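Local coordinates for actin binding protein family protein (Entamoeba histolytica HM-1:IMSS, PDB 6K2F), which probably binds actin monomers in the ADP form and restrains filament assembly, this chain being the N-terminal ADF-homology domain of a twinfilin, at residues A[23-28]-A[53-58]; A[61-66]-A[99-104]; A[83-88]-A[124-129]. All blocks are in the same frame, centred on the assembly; numbering follows the deposited sequence.

Contact 1 of 3, residues A[23-28]-A[53-58]; sequences FIQATI and LKYLVE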
loop_
_atom_site.group_PDB
_atom_site.type_symbol
_atom_site.label_atom_id
_atom_site.label_comp_id
_atom_site.label_asym_id
_atom_site.label_seq_id
_atom_site.Cartn_x
_atom_site.Cartn_y
_atom_site.Cartn_z
ATOM N N PHE A 23 -0.038 -2.757 -6.428
ATOM C CA PHE A 23 -0.214 -3.334 -7.771
ATOM C C PHE A 23 1.107 -3.543 -8.495
ATOM O O PHE A 23 2.120 -2.944 -8.173
ATOM C CB PHE A 23 -1.210 -2.512 -8.587
ATOM C CG PHE A 23 -0.838 -1.114 -8.994
ATOM C CD1 PHE A 23 -0.016 -0.874 -10.074
ATOM C CD2 PHE A 23 -1.469 -0.035 -8.402
ATOM C CE1 PHE A 23 0.198 0.416 -10.517
ATOM C CE2 PHE A 23 -1.257 1.257 -8.855
ATOM C CZ PHE A 23 -0.420 1.480 -9.909
ATOM N N ILE A 24 1.005 -4.418 -9.482
ATOM C CA ILE A 24 2.120 -4.789 -10.387
ATOM C C ILE A 24 1.635 -4.542 -11.802
ATOM O O ILE A 24 0.588 -5.047 -12.167
ATOM C CB ILE A 24 2.538 -6.252 -10.201
ATOM C CG1 ILE A 24 2.938 -6.537 -8.756
ATOM C CG2 ILE A 24 3.638 -6.598 -11.195
ATOM C CD1 ILE A 24 3.016 -8.025 -8.414
ATOM N N GLN A 25 2.354 -3.726 -12.545
ATOM C CA GLN A 25 2.077 -3.536 -13.981
ATOM C C GLN A 25 2.940 -4.544 -14.711
ATOM O O GLN A 25 4.127 -4.697 -14.312
ATOM C CB GLN A 25 2.406 -2.131 -14.453
ATOM C CG GLN A 25 2.029 -1.892 -15.912
ATOM C CD GLN A 25 2.315 -0.462 -16.285
ATOM O OE1 GLN A 25 3.234 0.156 -15.761
ATOM N NE2 GLN A 25 1.530 0.060 -17.201
ATOM N N ALA A 26 2.370 -5.230 -15.692
ATOM C CA ALA A 26 3.125 -6.243 -16.455
ATOM C C ALA A 26 2.879 -6.034 -17.943
ATOM O O ALA A 26 1.796 -5.594 -18.327
ATOM C CB ALA A 26 2.731 -7.627 -16.015
ATOM N N THR A 27 3.862 -6.362 -18.765
ATOM C CA THR A 27 3.717 -6.325 -20.234
ATOM C C THR A 27 4.295 -7.605 -20.814
ATOM O O THR A 27 5.117 -8.275 -20.162
ATOM C CB THR A 27 4.382 -5.106 -20.891
ATOM O OG1 THR A 27 5.782 -5.120 -20.612
ATOM C CG2 THR A 27 3.795 -3.804 -20.398
ATOM N N ILE A 28 3.905 -7.902 -22.043
ATOM C CA ILE A 28 4.447 -9.068 -22.780
ATOM C C ILE A 28 5.754 -8.623 -23.443
ATOM O O ILE A 28 5.747 -7.709 -24.294
ATOM C CB ILE A 28 3.393 -9.601 -23.763
ATOM C CG1 ILE A 28 2.113 -9.973 -23.013
ATOM C CG2 ILE A 28 3.964 -10.756 -24.567
ATOM C CD1 ILE A 28 0.945 -10.400 -23.891
ATOM N N LEU A 53 -3.590 5.329 -13.258
ATOM C CA LEU A 53 -3.608 6.277 -14.402
ATOM C C LEU A 53 -2.204 6.828 -14.678
ATOM O O LEU A 53 -1.972 7.294 -15.827
ATOM C CB LEU A 53 -4.605 7.388 -14.082
ATOM C CG LEU A 53 -6.040 6.942 -13.833
ATOM C CD1 LEU A 53 -6.921 8.135 -13.487
ATOM C CD2 LEU A 53 -6.585 6.216 -15.039
ATOM N N LYS A 54 -1.327 6.837 -13.672
ATOM C CA LYS A 54 0.066 7.335 -13.794
ATOM C C LYS A 54 0.958 6.318 -14.530
ATOM O O LYS A 54 2.039 6.710 -14.991
ATOM C CB LYS A 54 0.680 7.543 -12.407
ATOM C CG LYS A 54 0.094 8.655 -11.549
ATOM C CD LYS A 54 0.946 8.904 -10.306
ATOM C CE LYS A 54 0.795 10.287 -9.704
ATOM N NZ LYS A 54 -0.483 10.429 -8.968
ATOM N N TYR A 55 0.546 5.053 -14.612
ATOM C CA TYR A 55 1.371 3.952 -15.152
ATOM C C TYR A 55 0.954 3.548 -16.559
ATOM O O TYR A 55 1.802 3.053 -17.286
ATOM C CB TYR A 55 1.247 2.753 -14.219
ATOM C CG TYR A 55 2.027 2.940 -12.944
ATOM C CD1 TYR A 55 1.496 3.622 -11.864
ATOM C CD2 TYR A 55 3.321 2.476 -12.826
ATOM C CE1 TYR A 55 2.225 3.829 -10.703
ATOM C CE2 TYR A 55 4.054 2.644 -11.658
ATOM C CZ TYR A 55 3.498 3.310 -10.582
ATOM O OH TYR A 55 4.243 3.485 -9.447
ATOM N N LEU A 56 -0.296 3.764 -16.941
ATOM C CA LEU A 56 -0.719 3.406 -18.314
ATOM C C LEU A 56 -0.005 4.303 -19.322
ATOM O O LEU A 56 0.290 5.490 -19.037
ATOM C CB LEU A 56 -2.240 3.496 -18.441
ATOM C CG LEU A 56 -3.038 2.597 -17.487
ATOM C CD1 LEU A 56 -4.538 2.757 -17.698
ATOM C CD2 LEU A 56 -2.644 1.129 -17.647
ATOM N N VAL A 57 0.313 3.741 -20.475
ATOM C CA VAL A 57 0.935 4.500 -21.586
ATOM C C VAL A 57 -0.041 4.453 -22.759
ATOM O O VAL A 57 -0.390 3.362 -23.191
ATOM C CB VAL A 57 2.302 3.922 -21.981
ATOM C CG1 VAL A 57 2.869 4.675 -23.158
ATOM C CG2 VAL A 57 3.284 3.942 -20.815
ATOM N N GLU A 58 -0.510 5.606 -23.215
ATOM C CA GLU A 58 -1.600 5.628 -24.225
ATOM C C GLU A 58 -1.162 4.856 -25.476
ATOM O O GLU A 58 -0.034 5.067 -25.975
ATOM C CB GLU A 58 -2.042 7.056 -24.528
ATOM C CG GLU A 58 -3.248 7.129 -25.457
ATOM C CD GLU A 58 -2.960 7.019 -26.939
ATOM O OE1 GLU A 58 -1.793 7.258 -27.360
ATOM O OE2 GLU A 58 -3.923 6.805 -27.713
#
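The ring of Phe23 turns its edge to one face of Tyr55, a T-shaped stack with planes 82° apart and centroids 5.1 Å apart. Its rim atoms do the touching: Phe23 CZ comes to 3.5 Å from Tyr55 CD1, and CE1 lies above the rim of the tyrosine ring, not over its centre. At the edge of the Tyr55 ring sits Gln25 OE1, 3.7 Å from Tyr55 CD2. The carboxamide stands steeply to that ring, while its other end, Gln25 NE2, donates a hydrogen bond of 3.0 Å to the backbone O of Tyr55. The N-H points fairly straight at the oxygen (156°), yet the donor stands above the carbonyl plane. With CG anti to the backbone N (chi1 -176°) and the chain extended beyond it, Gln25 spans from strand 23-29 to the loop between helix 45-49 and strand 62-68, which packs on the central sheet of the ADF-homology fold. NE2 also bonds Ser62 OG, and Tyr55 OH bonds Glu39. Tyrosine suits such a loop, since its ring packs while its hydroxyl finds a polar partner. Two partners on one amide nitrogen should fix the rotation of the carboxamide, and the buried glutamine supplies the loop carbonyl with a donor.

Contact 2 of 3, residues A[61-66]-A[99-104]; sequences PSYILF and SSTKAR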
loop_
_atom_site.group_PDB
_atom_site.type_symbol
_atom_site.label_atom_id
_atom_site.label_comp_id
_atom_site.label_asym_id
_atom_site.label_seq_id
_atom_site.Cartn_x
_atom_site.Cartn_y
_atom_site.Cartn_z
ATOM N N PRO A 61 -0.723 -1.579 -24.821
ATOM C CA PRO A 61 -1.398 -2.491 -23.918
ATOM C C PRO A 61 -0.528 -2.792 -22.695
ATOM O O PRO A 61 0.653 -2.911 -22.780
ATOM C CB PRO A 61 -1.686 -3.729 -24.762
ATOM C CG PRO A 61 -1.635 -3.230 -26.189
ATOM C CD PRO A 61 -0.592 -2.138 -26.174
ATOM N N SER A 62 -1.184 -2.937 -21.545
ATOM C CA SER A 62 -0.511 -3.432 -20.326
ATOM C C SER A 62 -1.531 -4.071 -19.415
ATOM O O SER A 62 -2.747 -3.833 -19.582
ATOM C CB SER A 62 0.315 -2.392 -19.608
ATOM O OG SER A 62 -0.473 -1.340 -19.086
ATOM N N TYR A 63 -1.046 -4.909 -18.518
ATOM C CA TYR A 63 -1.862 -5.477 -17.436
ATOM C C TYR A 63 -1.507 -4.810 -16.120
ATOM O O TYR A 63 -0.340 -4.514 -15.856
ATOM C CB TYR A 63 -1.589 -6.959 -17.277
ATOM C CG TYR A 63 -1.808 -7.792 -18.505
ATOM C CD1 TYR A 63 -3.073 -8.009 -19.005
ATOM C CD2 TYR A 63 -0.744 -8.417 -19.133
ATOM C CE1 TYR A 63 -3.282 -8.812 -20.116
ATOM C CE2 TYR A 63 -0.938 -9.248 -20.216
ATOM C CZ TYR A 63 -2.204 -9.445 -20.723
ATOM O OH TYR A 63 -2.341 -10.249 -21.822
ATOM N N ILE A 64 -2.503 -4.670 -15.256
ATOM C CA ILE A 64 -2.274 -4.253 -13.845
ATOM C C ILE A 64 -2.906 -5.311 -12.952
ATOM O O ILE A 64 -4.086 -5.584 -13.103
ATOM C CB ILE A 64 -2.910 -2.899 -13.493
ATOM C CG1 ILE A 64 -2.571 -1.787 -14.482
ATOM C CG2 ILE A 64 -2.524 -2.552 -12.057
ATOM C CD1 ILE A 64 -1.209 -1.275 -14.337
ATOM N N LEU A 65 -2.103 -5.919 -12.089
ATOM C CA LEU A 65 -2.599 -6.813 -11.025
ATOM C C LEU A 65 -2.782 -5.953 -9.785
ATOM O O LEU A 65 -1.780 -5.485 -9.248
ATOM C CB LEU A 65 -1.603 -7.945 -10.805
ATOM C CG LEU A 65 -1.257 -8.732 -12.055
ATOM C CD1 LEU A 65 -0.222 -9.790 -11.753
ATOM C CD2 LEU A 65 -2.502 -9.339 -12.658
ATOM N N PHE A 66 -4.026 -5.682 -9.436
ATOM C CA PHE A 66 -4.375 -4.669 -8.421
ATOM C C PHE A 66 -4.977 -5.393 -7.211
ATOM O O PHE A 66 -6.020 -6.026 -7.291
ATOM C CB PHE A 66 -5.332 -3.648 -9.015
ATOM C CG PHE A 66 -5.483 -2.411 -8.176
ATOM C CD1 PHE A 66 -6.326 -2.424 -7.081
ATOM C CD2 PHE A 66 -4.814 -1.239 -8.502
ATOM C CE1 PHE A 66 -6.488 -1.288 -6.313
ATOM C CE2 PHE A 66 -4.944 -0.116 -7.698
ATOM C CZ PHE A 66 -5.788 -0.142 -6.617
ATOM N N SER A 99 -5.342 -9.881 -25.366
ATOM C CA SER A 99 -6.697 -10.371 -25.018
ATOM C C SER A 99 -6.633 -11.868 -24.688
ATOM O O SER A 99 -7.173 -12.271 -23.633
ATOM C CB SER A 99 -7.668 -10.057 -26.132
ATOM O OG SER A 99 -8.930 -10.659 -25.885
ATOM N N SER A 100 -5.988 -12.676 -25.531
ATOM C CA SER A 100 -5.928 -14.157 -25.354
ATOM C C SER A 100 -5.072 -14.520 -24.126
ATOM O O SER A 100 -5.340 -15.563 -23.495
ATOM C CB SER A 100 -5.424 -14.851 -26.586
ATOM O OG SER A 100 -4.077 -14.498 -26.842
ATOM N N THR A 101 -4.086 -13.693 -23.780
ATOM C CA THR A 101 -3.116 -13.983 -22.680
ATOM C C THR A 101 -3.721 -13.603 -21.318
ATOM O O THR A 101 -3.201 -14.096 -20.288
ATOM C CB THR A 101 -1.774 -13.306 -22.981
ATOM O OG1 THR A 101 -1.280 -13.830 -24.213
ATOM C CG2 THR A 101 -0.761 -13.475 -21.875
ATOM N N LYS A 102 -4.816 -12.832 -21.274
ATOM C CA LYS A 102 -5.519 -12.499 -19.997
ATOM C C LYS A 102 -5.763 -13.768 -19.178
ATOM O O LYS A 102 -5.627 -13.717 -17.945
ATOM C CB LYS A 102 -6.893 -11.861 -20.234
ATOM C CG LYS A 102 -6.910 -10.376 -20.547
ATOM C CD LYS A 102 -8.309 -9.786 -20.422
ATOM C CE LYS A 102 -9.262 -10.270 -21.498
ATOM N NZ LYS A 102 -10.579 -9.589 -21.412
ATOM N N ALA A 103 -6.170 -14.860 -19.821
ATOM C CA ALA A 103 -6.610 -16.097 -19.132
ATOM C C ALA A 103 -5.421 -16.737 -18.412
ATOM O O ALA A 103 -5.647 -17.526 -17.476
ATOM C CB ALA A 103 -7.243 -17.062 -20.104
ATOM N N ARG A 104 -4.192 -16.405 -18.822
ATOM C CA ARG A 104 -2.987 -17.048 -18.244
ATOM C C ARG A 104 -2.870 -16.646 -16.766
ATOM O O ARG A 104 -2.308 -17.433 -16.010
ATOM C CB ARG A 104 -1.725 -16.683 -19.034
ATOM C CG ARG A 104 -0.672 -17.780 -19.003
ATOM C CD ARG A 104 -1.029 -18.954 -19.901
ATOM N NE ARG A 104 -1.130 -18.518 -21.288
ATOM C CZ ARG A 104 -2.249 -18.440 -22.005
ATOM N NH1 ARG A 104 -3.412 -18.795 -21.482
ATOM N NH2 ARG A 104 -2.207 -18.011 -23.255
#
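Tyr63 reaches out from its strand until its hydroxyl meets Thr101: OH lies 3.3 Å from Thr101 CB and 3.6 Å from Thr101 CG2. Beside it, Lys102 lays the aliphatic start of its side chain at the edge of the phenol ring, with CG 4.0 Å from Tyr63 CE1. Both side chains run roughly at right angles to the tyrosine. From CD onward the lysine chain leads away from the ring, and CG makes the contact. Here one face of the central sheet of the ADF-homology fold is packed by helices including 92-101 and 103-109, and Tyr63 projects from strand 62-68 into that layer. The polar ends are satisfied within the helical side: Tyr63 OH is hydrogen-bonded to Tyr98 O, and Thr101 OG1 to Leu97 O, one turn back. With OG1 turned to Leu97 O, the CB and CG2 side of Thr101 packs against the phenol oxygen, while tyrosine combines a ring for the hydrophobic layer with a hydroxyl that reaches a helix carbonyl. The same ring is flanked by Phe105, edge-to-face, and by Tyr98, with planes at about 40°. Backbone bonding with Ala26 holds Tyr63 in the sheet.

Contact 3 of 3, residues A[83-88]-A[124-129]; sequences LAYIPD and SDFGKS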
loop_
_atom_site.group_PDB
_atom_site.type_symbol
_atom_site.label_atom_id
_atom_site.label_comp_id
_atom_site.label_asym_id
_atom_site.label_seq_id
_atom_site.Cartn_x
_atom_site.Cartn_y
_atom_site.Cartn_z
ATOM N N LEU A 83 -6.624 -5.850 -14.297
ATOM C CA LEU A 83 -6.970 -4.707 -15.171
ATOM C C LEU A 83 -6.223 -4.938 -16.476
ATOM O O LEU A 83 -5.001 -5.089 -16.428
ATOM C CB LEU A 83 -6.542 -3.402 -14.511
ATOM C CG LEU A 83 -7.027 -3.186 -13.076
ATOM C CD1 LEU A 83 -6.578 -1.825 -12.577
ATOM C CD2 LEU A 83 -8.529 -3.335 -12.956
ATOM N N ALA A 84 -6.927 -5.006 -17.592
ATOM C CA ALA A 84 -6.254 -5.212 -18.886
ATOM C C ALA A 84 -6.554 -3.978 -19.722
ATOM O O ALA A 84 -7.731 -3.805 -20.125
ATOM C CB ALA A 84 -6.740 -6.461 -19.544
ATOM N N TYR A 85 -5.530 -3.155 -19.938
ATOM C CA TYR A 85 -5.624 -1.949 -20.789
ATOM C C TYR A 85 -5.234 -2.386 -22.197
ATOM O O TYR A 85 -4.069 -2.718 -22.401
ATOM C CB TYR A 85 -4.735 -0.825 -20.261
ATOM C CG TYR A 85 -4.624 0.339 -21.219
ATOM C CD1 TYR A 85 -5.743 1.023 -21.655
ATOM C CD2 TYR A 85 -3.401 0.740 -21.718
ATOM C CE1 TYR A 85 -5.642 2.079 -22.547
ATOM C CE2 TYR A 85 -3.293 1.782 -22.614
ATOM C CZ TYR A 85 -4.414 2.466 -23.037
ATOM O OH TYR A 85 -4.294 3.485 -23.946
ATOM N N ILE A 86 -6.211 -2.502 -23.074
ATOM C CA ILE A 86 -5.983 -2.993 -24.453
ATOM C C ILE A 86 -6.637 -1.990 -25.379
ATOM O O ILE A 86 -7.786 -2.163 -25.795
ATOM C CB ILE A 86 -6.497 -4.432 -24.633
ATOM C CG1 ILE A 86 -5.892 -5.359 -23.580
ATOM C CG2 ILE A 86 -6.220 -4.902 -26.062
ATOM C CD1 ILE A 86 -6.486 -6.742 -23.581
ATOM N N PRO A 87 -5.934 -0.870 -25.688
ATOM C CA PRO A 87 -6.517 0.196 -26.492
ATOM C C PRO A 87 -6.849 -0.256 -27.916
ATOM O O PRO A 87 -6.107 -1.039 -28.473
ATOM C CB PRO A 87 -5.463 1.311 -26.444
ATOM C CG PRO A 87 -4.162 0.606 -26.106
ATOM C CD PRO A 87 -4.576 -0.548 -25.212
ATOM N N ASP A 88 -7.944 0.249 -28.474
ATOM C CA ASP A 88 -8.492 -0.189 -29.780
ATOM C C ASP A 88 -7.478 0.092 -30.892
ATOM O O ASP A 88 -7.519 -0.631 -31.902
ATOM C CB ASP A 88 -9.806 0.516 -30.094
ATOM C CG ASP A 88 -10.995 0.050 -29.290
ATOM O OD1 ASP A 88 -10.967 -1.104 -28.808
ATOM O OD2 ASP A 88 -11.959 0.839 -29.195
ATOM N N SER A 124 -9.814 6.279 -18.928
ATOM C CA SER A 124 -11.033 6.634 -18.165
ATOM C C SER A 124 -11.847 5.369 -17.831
ATOM O O SER A 124 -12.803 5.476 -17.032
ATOM C CB SER A 124 -11.842 7.670 -18.907
ATOM O OG SER A 124 -12.321 7.185 -20.156
ATOM N N ASP A 125 -11.499 4.211 -18.387
ATOM C CA ASP A 125 -12.077 2.911 -17.952
ATOM C C ASP A 125 -11.504 2.448 -16.617
ATOM O O ASP A 125 -12.031 1.450 -16.050
ATOM C CB ASP A 125 -11.883 1.810 -18.985
ATOM C CG ASP A 125 -12.738 1.982 -20.223
ATOM O OD1 ASP A 125 -13.847 2.611 -20.139
ATOM O OD2 ASP A 125 -12.285 1.499 -21.293
ATOM N N PHE A 126 -10.468 3.113 -16.134
ATOM C CA PHE A 126 -9.769 2.751 -14.886
ATOM C C PHE A 126 -9.850 3.922 -13.921
ATOM O O PHE A 126 -10.699 4.818 -14.088
ATOM C CB PHE A 126 -8.368 2.260 -15.257
ATOM C CG PHE A 126 -8.395 1.101 -16.222
ATOM C CD1 PHE A 126 -8.784 -0.161 -15.804
ATOM C CD2 PHE A 126 -8.021 1.250 -17.550
ATOM C CE1 PHE A 126 -8.834 -1.235 -16.679
ATOM C CE2 PHE A 126 -8.033 0.160 -18.419
ATOM C CZ PHE A 126 -8.440 -1.080 -17.988
ATOM N N GLY A 127 -8.991 3.904 -12.908
ATOM C CA GLY A 127 -9.150 4.795 -11.757
ATOM C C GLY A 127 -10.391 4.451 -10.950
ATOM O O GLY A 127 -11.119 3.488 -11.257
ATOM N N LYS A 128 -10.637 5.212 -9.901
ATOM C CA LYS A 128 -11.800 4.980 -9.009
ATOM C C LYS A 128 -13.102 5.090 -9.821
ATOM O O LYS A 128 -13.986 4.219 -9.665
ATOM C CB LYS A 128 -11.734 5.963 -7.834
ATOM C CG LYS A 128 -12.856 5.820 -6.816
ATOM C CD LYS A 128 -12.867 6.920 -5.776
ATOM C CE LYS A 128 -13.740 6.593 -4.581
ATOM N NZ LYS A 128 -15.136 6.282 -4.972
ATOM N N SER A 129 -13.236 6.115 -10.665
ATOM C CA SER A 129 -14.439 6.357 -11.489
ATOM C C SER A 129 -14.695 5.156 -12.394
ATOM O O SER A 129 -15.881 4.724 -12.512
ATOM C CB SER A 129 -14.298 7.614 -12.306
ATOM O OG SER A 129 -14.295 8.756 -11.469
#
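Residues 83-85 are the end of strand 77-85, after which the chain leaves the sheet through Ile86 and Pro87; residues 124-129 pass from a short 3-10 segment into helix 127-137. The backbones stay well apart, the nearest CA atoms being those of Leu83 and Phe126 at 8.0 Å, so side chains must fill the interval. Phe126 has a nearly extended backbone, and Gly127 follows it with a positive phi (67°), a conformation readily adopted by a residue without a side chain.

Phe126 makes every close contact across this interface. Its CG lies anti to the carbonyl carbon (chi1 -57°), which sends the ring toward the strand. The far end of the ring then spans three successive residues: CE1 meets Leu83 CB at 3.8 Å, CE2 meets Tyr85 CB at 3.9 Å, and CZ approaches Ala84 O at 3.5 Å. That carbonyl oxygen lies at the ring edge, near its plane, where the weakly positive C-H rim is probably a tolerable neighbour. Asp125 CB lies over one face of the phenylalanine ring, offset toward its rim.

Tyr85 crosses Phe126 at about a right angle. Pro87 CD sits 3.6 Å above the centre of one face of the tyrosine ring, a CH-pi contact, while Tyr85 OH bonds Gly59 N and Phe123 meets the ring edge-to-face. Leu56 and Ile118 also touch Phe126, an apolar setting that suits its large, wholly nonpolar side chain. A C-terminal helix packed beside the central sheet is a feature of the ADF-homology fold, and here Phe126 joins the approach to that helix to strand 77-85.

All three contacts are largely buried and rest on one mixed sheet. Contacts 1 and 2 sit on neighbouring antiparallel strands, 23-29 and 62-68, and contact 3 on the next, 77-85, which is bonded to 62-68 through Ile64 N and Leu83 O, 2.8 Å apart. Contact 1 ties a loop to the sheet and includes a side-chain to backbone hydrogen bond as well as an aromatic pair. Contact 2 joins sheet to helices by van der Waals contact between side chains that keep their hydrogen bonds elsewhere. Contact 3, farthest from the chain centre, is largely apolar and led by one ring. Leu56 links contacts 1 and 3, since its CD1 lies 3.8 Å from Phe126 CD2.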